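Local coordinates for attachment protein G3P (Enterobacteria phage Ike, PDB 4EO0), which sits at the tip of the filamentous phage and, through this domain, probably binds the host N-pilus in infection, at residues R32-I36 with G87-W93; S70-T76 with E100-S106; G77-N83 with I95-E100. All coordinates share one frame. Where two conformers were deposited one is given. Residue numbers count along the deposited sequence, not the author numbering.

Interaction 1 (R32-I36 with G87-W93)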
loop_
_atom_site.group_PDB
_atom_site.type_symbol
_atom_site.label_atom_id
_atom_site.label_comp_id
_atom_site.label_asym_id
_atom_site.label_seq_id
_atom_site.Cartn_x
_atom_site.Cartn_y
_atom_site.Cartn_z
ATOM N N ARG A 32 19.784 21.139 -1.199
ATOM C CA ARG A 32 18.491 20.699 -1.717
ATOM C C ARG A 32 18.322 19.218 -1.350
ATOM O O ARG A 32 19.219 18.417 -1.618
ATOM C CB ARG A 32 18.421 20.936 -3.241
ATOM C CG ARG A 32 17.170 20.383 -3.928
ATOM C CD ARG A 32 17.070 20.820 -5.378
ATOM N NE ARG A 32 16.618 22.208 -5.499
ATOM C CZ ARG A 32 16.260 22.788 -6.642
ATOM N NH1 ARG A 32 16.291 22.106 -7.779
ATOM N NH2 ARG A 32 15.863 24.054 -6.652
ATOM N N LYS A 33 17.195 18.871 -0.701
ATOM C CA LYS A 33 16.910 17.495 -0.274
ATOM C C LYS A 33 15.548 16.975 -0.760
ATOM O O LYS A 33 14.622 17.765 -0.969
ATOM C CB LYS A 33 17.012 17.356 1.260
ATOM C CG LYS A 33 18.423 17.535 1.829
ATOM C CD LYS A 33 19.154 16.208 1.983
ATOM C CE LYS A 33 20.497 16.367 2.652
ATOM N NZ LYS A 33 21.111 15.049 2.953
ATOM N N GLU A 34 15.427 15.643 -0.906
ATOM C CA GLU A 34 14.189 14.951 -1.304
ATOM C C GLU A 34 13.778 14.101 -0.109
ATOM O O GLU A 34 14.496 13.161 0.241
ATOM C CB GLU A 34 14.400 14.129 -2.578
ATOM C CG GLU A 34 14.514 15.006 -3.813
ATOM C CD GLU A 34 13.249 15.717 -4.250
ATOM O OE1 GLU A 34 12.138 15.172 -4.048
ATOM O OE2 GLU A 34 13.380 16.807 -4.845
ATOM N N VAL A 35 12.645 14.482 0.536
ATOM C CA VAL A 35 12.156 13.916 1.799
ATOM C C VAL A 35 10.889 13.036 1.719
ATOM O O VAL A 35 9.902 13.408 1.086
ATOM C CB VAL A 35 11.981 15.056 2.851
ATOM C CG1 VAL A 35 11.772 14.507 4.263
ATOM C CG2 VAL A 35 13.161 16.025 2.834
ATOM N N ILE A 36 10.917 11.898 2.443
ATOM C CA ILE A 36 9.803 10.989 2.637
ATOM C C ILE A 36 9.692 10.869 4.175
ATOM O O ILE A 36 10.688 10.585 4.843
ATOM C CB ILE A 36 9.912 9.617 1.947
ATOM C CG1 ILE A 36 10.060 9.789 0.426
ATOM C CG2 ILE A 36 8.649 8.793 2.271
ATOM C CD1 ILE A 36 10.150 8.498 -0.405
ATOM N N GLY A 87 13.225 9.231 5.149
ATOM C CA GLY A 87 14.485 9.964 5.214
ATOM C C GLY A 87 14.640 10.986 4.116
ATOM O O GLY A 87 13.663 11.363 3.467
ATOM N N GLU A 88 15.881 11.421 3.904
ATOM C CA GLU A 88 16.239 12.439 2.924
ATOM C C GLU A 88 17.279 11.908 1.949
ATOM O O GLU A 88 18.145 11.116 2.332
ATOM C CB GLU A 88 16.771 13.694 3.626
ATOM C CG GLU A 88 15.886 14.217 4.748
ATOM C CD GLU A 88 16.212 15.598 5.288
ATOM O OE1 GLU A 88 17.409 15.967 5.319
ATOM O OE2 GLU A 88 15.267 16.296 5.724
ATOM N N LYS A 89 17.185 12.355 0.698
ATOM C CA LYS A 89 18.112 11.974 -0.361
ATOM C C LYS A 89 18.426 13.138 -1.307
ATOM O O LYS A 89 17.679 14.109 -1.375
ATOM C CB LYS A 89 17.571 10.784 -1.153
ATOM C CG LYS A 89 17.468 9.512 -0.336
ATOM C CD LYS A 89 17.413 8.298 -1.238
ATOM C CE LYS A 89 17.142 7.045 -0.429
ATOM N NZ LYS A 89 16.781 5.899 -1.304
ATOM N N THR A 90 19.548 13.029 -2.014
ATOM C CA THR A 90 19.962 14.018 -3.008
ATOM C C THR A 90 18.978 14.109 -4.167
ATOM O O THR A 90 18.669 15.194 -4.650
ATOM C CB THR A 90 21.347 13.677 -3.591
ATOM O OG1 THR A 90 22.337 13.719 -2.557
ATOM C CG2 THR A 90 21.729 14.664 -4.685
ATOM N N GLU A 91 18.488 12.954 -4.598
ATOM C CA GLU A 91 17.689 12.839 -5.806
ATOM C C GLU A 91 16.285 12.373 -5.469
ATOM O O GLU A 91 16.081 11.709 -4.464
ATOM C CB GLU A 91 18.335 11.835 -6.757
ATOM C CG GLU A 91 19.633 12.312 -7.369
ATOM C CD GLU A 91 19.404 13.455 -8.326
ATOM O OE1 GLU A 91 19.088 13.178 -9.498
ATOM O OE2 GLU A 91 19.522 14.622 -7.898
ATOM N N SER A 92 15.330 12.723 -6.324
ATOM C CA SER A 92 13.927 12.388 -6.116
ATOM C C SER A 92 13.747 10.868 -6.079
ATOM O O SER A 92 14.414 10.140 -6.800
ATOM C CB SER A 92 13.073 13.015 -7.223
ATOM O OG SER A 92 11.693 12.756 -7.035
ATOM N N TRP A 93 12.874 10.406 -5.191
ATOM C CA TRP A 93 12.714 8.977 -4.926
ATOM C C TRP A 93 11.344 8.636 -4.348
ATOM O O TRP A 93 10.557 9.514 -4.026
ATOM C CB TRP A 93 13.832 8.452 -4.022
ATOM C CG TRP A 93 13.816 9.023 -2.644
ATOM C CD1 TRP A 93 13.953 10.333 -2.303
ATOM C CD2 TRP A 93 13.660 8.304 -1.419
ATOM N NE1 TRP A 93 13.892 10.476 -0.945
ATOM C CE2 TRP A 93 13.714 9.244 -0.376
ATOM C CE3 TRP A 93 13.486 6.958 -1.100
ATOM C CZ2 TRP A 93 13.589 8.882 0.956
ATOM C CZ3 TRP A 93 13.364 6.603 0.223
ATOM C CH2 TRP A 93 13.418 7.559 1.236
#
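Residues 32-36 and 87-89 run as antiparallel strands, with axes 4.5 Å apart at closest and their directions 144° apart. Glu34 and Lys89 form a hydrogen-bonded pair: Glu34 N to Lys89 O and Lys89 N to Glu34 O are both 2.8 Å. Ile36 and Gly87 form the next such pair, with Ile36 N to Gly87 O at 3.0 Å and Gly87 N to Ile36 O at 2.9 Å. Between them lies the non-hydrogen-bonded pair Val35-Glu88. Two CA-H...O contacts support it, Glu88 CA to Glu34 O at 3.3 Å and Val35 CA to Gly87 O at 3.4 Å.

After Lys89 the chain leaves the sheet and turns back, which brings in Trp93. Its NE1 donates to Glu34 O at 3.0 Å, so this carbonyl accepts two hydrogen bonds. Ile36 CD1 lies over the indole face, 3.5 Å from the centroid of the Trp93 six-membered ring and nearly on its normal, a CH-pi contact. Glu34 CB lies 3.5 Å from Glu91 O and 3.8 Å from Trp93 CD1, so the start of this side chain packs against the returning loop. On the other face, Val35 CG2 is 3.6 Å from Glu88 OE2.

Strand 12-24 flanks strand 30-36 on its other edge, forming a beta hairpin with it. Glu34 hydrogen-bonds to Ser18 and Thr20 there, Arg32 forms a salt bridge with Glu22, and Trp93 hydrogen-bonds to Ser18. Strand 30-36 thus lies between strands 12-24 and 87-89 in the antiparallel sheet of the pilus binding domain, just before helix 38-66.

Interaction 2 (S70-T76 with E100-S106)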
loop_
_atom_site.group_PDB
_atom_site.type_symbol
_atom_site.label_atom_id
_atom_site.label_comp_id
_atom_site.label_asym_id
_atom_site.label_seq_id
_atom_site.Cartn_x
_atom_site.Cartn_y
_atom_site.Cartn_z
ATOM N N SER A 70 -22.030 -18.932 -1.780
ATOM C CA SER A 70 -20.974 -18.504 -0.878
ATOM C C SER A 70 -21.069 -17.024 -0.575
ATOM O O SER A 70 -21.708 -16.269 -1.303
ATOM C CB SER A 70 -19.607 -18.791 -1.500
ATOM O OG SER A 70 -19.369 -20.175 -1.701
ATOM N N GLN A 71 -20.407 -16.620 0.514
ATOM C CA GLN A 71 -20.193 -15.235 0.912
ATOM C C GLN A 71 -18.708 -15.005 0.608
ATOM O O GLN A 71 -17.950 -15.977 0.508
ATOM C CB GLN A 71 -20.443 -15.027 2.414
ATOM C CG GLN A 71 -21.924 -15.073 2.802
ATOM C CD GLN A 71 -22.672 -13.796 2.490
ATOM O OE1 GLN A 71 -23.463 -13.725 1.543
ATOM N NE2 GLN A 71 -22.474 -12.771 3.303
ATOM N N PHE A 72 -18.295 -13.746 0.425
ATOM C CA PHE A 72 -16.909 -13.449 0.091
ATOM C C PHE A 72 -16.383 -12.381 0.992
ATOM O O PHE A 72 -17.157 -11.574 1.528
ATOM C CB PHE A 72 -16.775 -12.987 -1.388
ATOM C CG PHE A 72 -17.487 -13.906 -2.343
ATOM C CD1 PHE A 72 -16.926 -15.126 -2.708
ATOM C CD2 PHE A 72 -18.764 -13.603 -2.795
ATOM C CE1 PHE A 72 -17.646 -16.032 -3.483
ATOM C CE2 PHE A 72 -19.468 -14.501 -3.585
ATOM C CZ PHE A 72 -18.894 -15.695 -3.944
ATOM N N ARG A 73 -15.064 -12.390 1.200
ATOM C CA ARG A 73 -14.421 -11.363 1.984
ATOM C C ARG A 73 -13.023 -11.133 1.525
ATOM O O ARG A 73 -12.390 -12.018 0.943
ATOM C CB ARG A 73 -14.490 -11.652 3.496
ATOM C CG ARG A 73 -13.540 -12.737 3.938
ATOM C CD ARG A 73 -13.690 -13.067 5.392
ATOM N NE ARG A 73 -12.618 -13.966 5.785
ATOM C CZ ARG A 73 -12.407 -14.402 7.020
ATOM N NH1 ARG A 73 -13.235 -14.061 8.004
ATOM N NH2 ARG A 73 -11.396 -15.219 7.274
ATOM N N LEU A 74 -12.515 -9.958 1.869
ATOM C CA LEU A 74 -11.130 -9.597 1.644
ATOM C C LEU A 74 -10.456 -9.521 3.013
ATOM O O LEU A 74 -10.915 -8.794 3.906
ATOM C CB LEU A 74 -11.045 -8.255 0.907
ATOM C CG LEU A 74 -9.652 -7.639 0.812
ATOM C CD1 LEU A 74 -8.725 -8.420 -0.146
ATOM C CD2 LEU A 74 -9.759 -6.219 0.382
ATOM N N VAL A 75 -9.377 -10.285 3.188
ATOM C CA VAL A 75 -8.617 -10.236 4.421
ATOM C C VAL A 75 -7.347 -9.488 4.050
ATOM O O VAL A 75 -6.568 -9.985 3.232
ATOM C CB VAL A 75 -8.305 -11.630 5.045
ATOM C CG1 VAL A 75 -7.398 -11.489 6.279
ATOM C CG2 VAL A 75 -9.580 -12.371 5.414
ATOM N N THR A 76 -7.143 -8.286 4.629
ATOM C CA THR A 76 -5.987 -7.441 4.332
ATOM C C THR A 76 -5.005 -7.516 5.499
ATOM O O THR A 76 -5.451 -7.501 6.644
ATOM C CB THR A 76 -6.457 -5.990 4.084
ATOM O OG1 THR A 76 -7.547 -5.965 3.156
ATOM C CG2 THR A 76 -5.362 -5.100 3.559
ATOM N N GLU A 100 -0.722 -7.374 1.838
ATOM C CA GLU A 100 -1.288 -8.623 1.331
ATOM C C GLU A 100 -2.807 -8.497 1.343
ATOM O O GLU A 100 -3.371 -8.040 2.331
ATOM C CB GLU A 100 -0.858 -9.841 2.186
ATOM C CG GLU A 100 0.621 -10.233 2.126
ATOM C CD GLU A 100 0.932 -11.521 2.858
ATOM O OE1 GLU A 100 0.102 -11.948 3.692
ATOM O OE2 GLU A 100 2.003 -12.115 2.596
ATOM N N GLY A 101 -3.451 -8.854 0.235
ATOM C CA GLY A 101 -4.906 -8.855 0.087
ATOM C C GLY A 101 -5.287 -10.258 -0.329
ATOM O O GLY A 101 -4.899 -10.705 -1.402
ATOM N N ASP A 102 -6.009 -10.971 0.542
ATOM C CA ASP A 102 -6.431 -12.347 0.352
ATOM C C ASP A 102 -7.932 -12.374 0.129
ATOM O O ASP A 102 -8.715 -12.114 1.046
ATOM C CB ASP A 102 -6.089 -13.124 1.624
ATOM C CG ASP A 102 -6.266 -14.624 1.526
ATOM O OD1 ASP A 102 -6.612 -15.113 0.418
ATOM O OD2 ASP A 102 -6.031 -15.311 2.539
ATOM N N ILE A 103 -8.333 -12.723 -1.088
ATOM C CA ILE A 103 -9.738 -12.822 -1.466
ATOM C C ILE A 103 -10.208 -14.216 -1.094
ATOM O O ILE A 103 -9.601 -15.210 -1.507
ATOM C CB ILE A 103 -9.862 -12.523 -2.972
ATOM C CG1 ILE A 103 -9.483 -11.057 -3.265
ATOM C CG2 ILE A 103 -11.298 -12.829 -3.446
ATOM C CD1 ILE A 103 -9.390 -10.734 -4.762
ATOM N N GLN A 104 -11.216 -14.280 -0.230
ATOM C CA GLN A 104 -11.714 -15.546 0.296
ATOM C C GLN A 104 -13.194 -15.791 0.050
ATOM O O GLN A 104 -13.969 -14.859 -0.205
ATOM C CB GLN A 104 -11.447 -15.619 1.822
ATOM C CG GLN A 104 -9.988 -15.465 2.248
ATOM C CD GLN A 104 -9.779 -15.597 3.726
ATOM O OE1 GLN A 104 -10.703 -15.506 4.535
ATOM N NE2 GLN A 104 -8.530 -15.755 4.119
ATOM N N ARG A 105 -13.588 -17.074 0.145
ATOM C CA ARG A 105 -14.980 -17.484 0.014
ATOM C C ARG A 105 -15.338 -18.432 1.154
ATOM O O ARG A 105 -14.479 -19.148 1.664
ATOM C CB ARG A 105 -15.280 -18.122 -1.355
ATOM C CG ARG A 105 -14.874 -19.587 -1.491
ATOM C CD ARG A 105 -15.119 -20.079 -2.887
ATOM N NE ARG A 105 -14.647 -21.448 -3.057
ATOM C CZ ARG A 105 -15.416 -22.526 -2.950
ATOM N NH1 ARG A 105 -16.712 -22.403 -2.682
ATOM N NH2 ARG A 105 -14.896 -23.734 -3.106
ATOM N N SER A 106 -16.599 -18.426 1.551
ATOM C CA SER A 106 -17.069 -19.332 2.599
ATOM C C SER A 106 -17.333 -20.680 1.914
ATOM O O SER A 106 -17.767 -20.700 0.758
ATOM C CB SER A 106 -18.332 -18.793 3.260
ATOM O OG SER A 106 -19.371 -18.644 2.311
#
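Ser70 comes just before the strand, and its OG donates to Ser106 O at 3.0 Å. Gln71 hydrogen-bonds across as well: its N reaches Ser106 OG at 2.9 Å, and its O accepts from Ser106 N at 3.0 Å. A serine hydroxyl here takes the place of a backbone acceptor. Phe72 pairs with Arg105 without backbone hydrogen bonds, and Phe72 CD1 is 3.7 Å from Arg105 CB. Arg105 also makes a cation-pi contact with Trp67.

Arg73 and Gln104 are a hydrogen-bonded pair, with Arg73 N to Gln104 O at 3.0 Å and Gln104 N to Arg73 O at 2.8 Å. Their side chains meet too: Arg73 NE and NH2 both donate hydrogen bonds to Gln104 OE1, at 2.8 Å each. Gln104 NE2 in turn donates to Asp102 OD2 at 3.0 Å, while Asp102 OD1 hydrogen-bonds to Ser6. Trp4 of strand 4-6 makes a cation-pi contact with Arg73.

This is an antiparallel sheet with one face against helix 38-66, in the pilus binding domain of G3P. Phe72, Leu74 and Thr76 touch the helix, and Arg73, Val75 and Gln104 lie on the other face. Leu74 CD1 is 4.2 Å from Ile103 CG1 and 3.9 Å from Gly101 CA. Val75 pairs with Asp102, with Val75 N to Asp102 O and Asp102 N to Val75 O both 2.9 Å. At Thr76 the CA is 3.3 Å from Glu100 O, a CA-H...O contact.

Interaction 3 (G77-N83 with I95-E100)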
loop_
_atom_site.group_PDB
_atom_site.type_symbol
_atom_site.label_atom_id
_atom_site.label_comp_id
_atom_site.label_asym_id
_atom_site.label_seq_id
_atom_site.Cartn_x
_atom_site.Cartn_y
_atom_site.Cartn_z
ATOM N N GLY A 77 -3.712 -7.546 5.197
ATOM C CA GLY A 77 -2.696 -7.533 6.236
ATOM C C GLY A 77 -2.856 -6.272 7.068
ATOM O O GLY A 77 -3.372 -5.267 6.574
ATOM N N ASP A 78 -2.558 -6.373 8.356
ATOM C CA ASP A 78 -2.680 -5.248 9.294
ATOM C C ASP A 78 -1.685 -4.144 8.964
ATOM O O ASP A 78 -2.003 -2.957 9.071
ATOM C CB ASP A 78 -2.466 -5.732 10.744
ATOM C CG ASP A 78 -3.467 -6.789 11.193
ATOM O OD1 ASP A 78 -4.633 -6.722 10.756
ATOM O OD2 ASP A 78 -3.102 -7.626 12.045
ATOM N N THR A 79 -0.490 -4.536 8.571
ATOM C CA THR A 79 0.623 -3.630 8.273
ATOM C C THR A 79 1.239 -3.972 6.921
ATOM O O THR A 79 1.113 -5.105 6.437
ATOM C CB THR A 79 1.684 -3.679 9.403
ATOM O OG1 THR A 79 2.191 -5.013 9.531
ATOM C CG2 THR A 79 1.155 -3.151 10.758
ATOM N N CYS A 80 1.923 -3.005 6.337
ATOM C CA CYS A 80 2.571 -3.174 5.047
ATOM C C CYS A 80 3.996 -3.587 5.236
ATOM O O CYS A 80 4.531 -3.470 6.342
ATOM C CB CYS A 80 2.507 -1.876 4.245
ATOM S SG CYS A 80 0.868 -1.495 3.607
ATOM N N VAL A 81 4.616 -4.027 4.127
ATOM C CA VAL A 81 6.053 -4.268 3.971
ATOM C C VAL A 81 6.491 -3.172 2.989
ATOM O O VAL A 81 5.845 -2.970 1.946
ATOM C CB VAL A 81 6.426 -5.673 3.475
ATOM C CG1 VAL A 81 7.937 -5.777 3.188
ATOM C CG2 VAL A 81 5.989 -6.718 4.486
ATOM N N TYR A 82 7.562 -2.466 3.339
ATOM C CA TYR A 82 8.095 -1.352 2.556
ATOM C C TYR A 82 9.437 -1.669 1.963
ATOM O O TYR A 82 10.169 -2.498 2.506
ATOM C CB TYR A 82 8.230 -0.088 3.434
ATOM C CG TYR A 82 6.965 0.288 4.162
ATOM C CD1 TYR A 82 6.623 -0.322 5.366
ATOM C CD2 TYR A 82 6.079 1.219 3.624
ATOM C CE1 TYR A 82 5.432 -0.005 6.025
ATOM C CE2 TYR A 82 4.889 1.547 4.277
ATOM C CZ TYR A 82 4.561 0.915 5.466
ATOM O OH TYR A 82 3.410 1.242 6.135
ATOM N N ASN A 83 9.794 -0.989 0.868
ATOM C CA ASN A 83 11.125 -1.158 0.251
ATOM C C ASN A 83 12.083 -0.007 0.608
ATOM O O ASN A 83 13.072 0.221 -0.088
ATOM C CB ASN A 83 11.006 -1.346 -1.268
ATOM C CG ASN A 83 10.611 -0.099 -2.029
ATOM O OD1 ASN A 83 10.165 0.891 -1.463
ATOM N ND2 ASN A 83 10.770 -0.114 -3.331
ATOM N N ILE A 95 8.903 5.268 -2.144
ATOM C CA ILE A 95 8.839 4.032 -1.362
ATOM C C ILE A 95 7.538 3.360 -1.742
ATOM O O ILE A 95 6.504 4.022 -1.800
ATOM C CB ILE A 95 8.918 4.268 0.170
ATOM C CG1 ILE A 95 10.328 4.708 0.572
ATOM C CG2 ILE A 95 8.516 3.025 0.983
ATOM C CD1 ILE A 95 10.466 5.255 2.013
ATOM N N ARG A 96 7.577 2.041 -1.954
ATOM C CA ARG A 96 6.416 1.216 -2.248
ATOM C C ARG A 96 5.981 0.600 -0.942
ATOM O O ARG A 96 6.817 0.053 -0.233
ATOM C CB ARG A 96 6.822 0.086 -3.188
ATOM C CG ARG A 96 7.129 0.534 -4.597
ATOM C CD ARG A 96 7.500 -0.641 -5.477
ATOM N NE ARG A 96 7.627 -0.189 -6.865
ATOM C CZ ARG A 96 6.666 -0.324 -7.771
ATOM N NH1 ARG A 96 5.532 -0.946 -7.459
ATOM N NH2 ARG A 96 6.842 0.128 -9.004
ATOM N N ALA A 97 4.692 0.719 -0.611
ATOM C CA ALA A 97 4.051 0.088 0.551
ATOM C C ALA A 97 3.231 -1.037 -0.064
ATOM O O ALA A 97 2.390 -0.787 -0.920
ATOM C CB ALA A 97 3.127 1.084 1.262
ATOM N N GLN A 98 3.528 -2.270 0.313
ATOM C CA GLN A 98 2.791 -3.428 -0.195
ATOM C C GLN A 98 1.991 -4.063 0.920
ATOM O O GLN A 98 2.530 -4.342 1.997
ATOM C CB GLN A 98 3.714 -4.476 -0.829
ATOM C CG GLN A 98 4.206 -4.091 -2.232
ATOM C CD GLN A 98 5.235 -5.023 -2.790
ATOM O OE1 GLN A 98 5.498 -6.112 -2.256
ATOM N NE2 GLN A 98 5.790 -4.655 -3.926
ATOM N N VAL A 99 0.690 -4.287 0.670
ATOM C CA VAL A 99 -0.156 -5.000 1.624
ATOM C C VAL A 99 -0.588 -6.339 1.002
ATOM O O VAL A 99 -0.882 -6.413 -0.219
ATOM C CB VAL A 99 -1.347 -4.145 2.167
ATOM C CG1 VAL A 99 -2.500 -4.022 1.151
ATOM C CG2 VAL A 99 -1.865 -4.717 3.503
ATOM N N GLU A 100 -0.722 -7.374 1.838
ATOM C CA GLU A 100 -1.288 -8.623 1.331
ATOM C C GLU A 100 -2.807 -8.497 1.343
ATOM O O GLU A 100 -3.371 -8.040 2.331
ATOM C CB GLU A 100 -0.858 -9.841 2.186
ATOM C CG GLU A 100 0.621 -10.233 2.126
ATOM C CD GLU A 100 0.932 -11.521 2.858
ATOM O OE1 GLU A 100 0.102 -11.948 3.692
ATOM O OE2 GLU A 100 2.003 -12.115 2.596
HETATM O O HOH W 1 7.008 -2.840 -0.484
#
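Ile95 CG2 is 3.6 Å from Asn83 OD1, at the end of the partner segment, and 4.0 Å from Tyr82 CB. Arg96 N donates to Asn83 OD1 at 2.9 Å, so an amide side chain takes the role of a backbone acceptor. Asn83 N returns a weak hydrogen bond to Arg96 O at 3.3 Å. A water also donates to Arg96 O at 2.9 Å and to Val81 O at 2.7 Å, bridging the two strands.

Ala97 forms a non-hydrogen-bonded pair with Tyr82. Its small CB lies 3.5 Å from Tyr82 CE2 and 4.2 Å from Cys80 SG. Gln98 pairs with Val81 through two backbone hydrogen bonds, Gln98 N to Val81 O at 2.9 Å and Val81 N to Gln98 O at 3.0 Å. Val99 packs its CB 3.7 Å from Cys80 SG, and its CG2 is 3.5 Å from Gly77 O. Glu100 O accepts from Gly77 N at 2.9 Å, while the Glu100 carboxylate forms a salt bridge with Lys9.

Between Gly77 and Cys80 the partner chain bows out, and Asp78 and Thr79 point away. Strand 12-24 hydrogen-bonds to the other edge of 95-99. Tyr82, Ile95 and Ala97 touch helix 38-66. The arrangement is a short antiparallel edge strand whose segment is joined at Cys80 by a disulfide to Cys45 of that helix, in an alpha+beta pilus binding domain.

In the fold
From the N terminus, strands 4-6, 12-24 and 30-36 come first. Interaction 1 joins 32-36 to 87-93, closing a loop that holds helix 38-66 and strands 72-76 and 81-82. It adds strand 87-89 to the hairpin 12-24/30-36. Interaction 2 starts after the helix and closes 70-76 on 100-106; interaction 3 is nested inside that loop. Together they place strands 72-76 and 81-82 along strand 94-106, sharing Glu100 and touching at Thr76 and Val99. Interaction 1 crosses both others along the chain and touches interaction 3 at Ile36 and Ile95. Interactions 1 and 2 lie on opposite sides of the chain's centre, with centres about 38 Å apart.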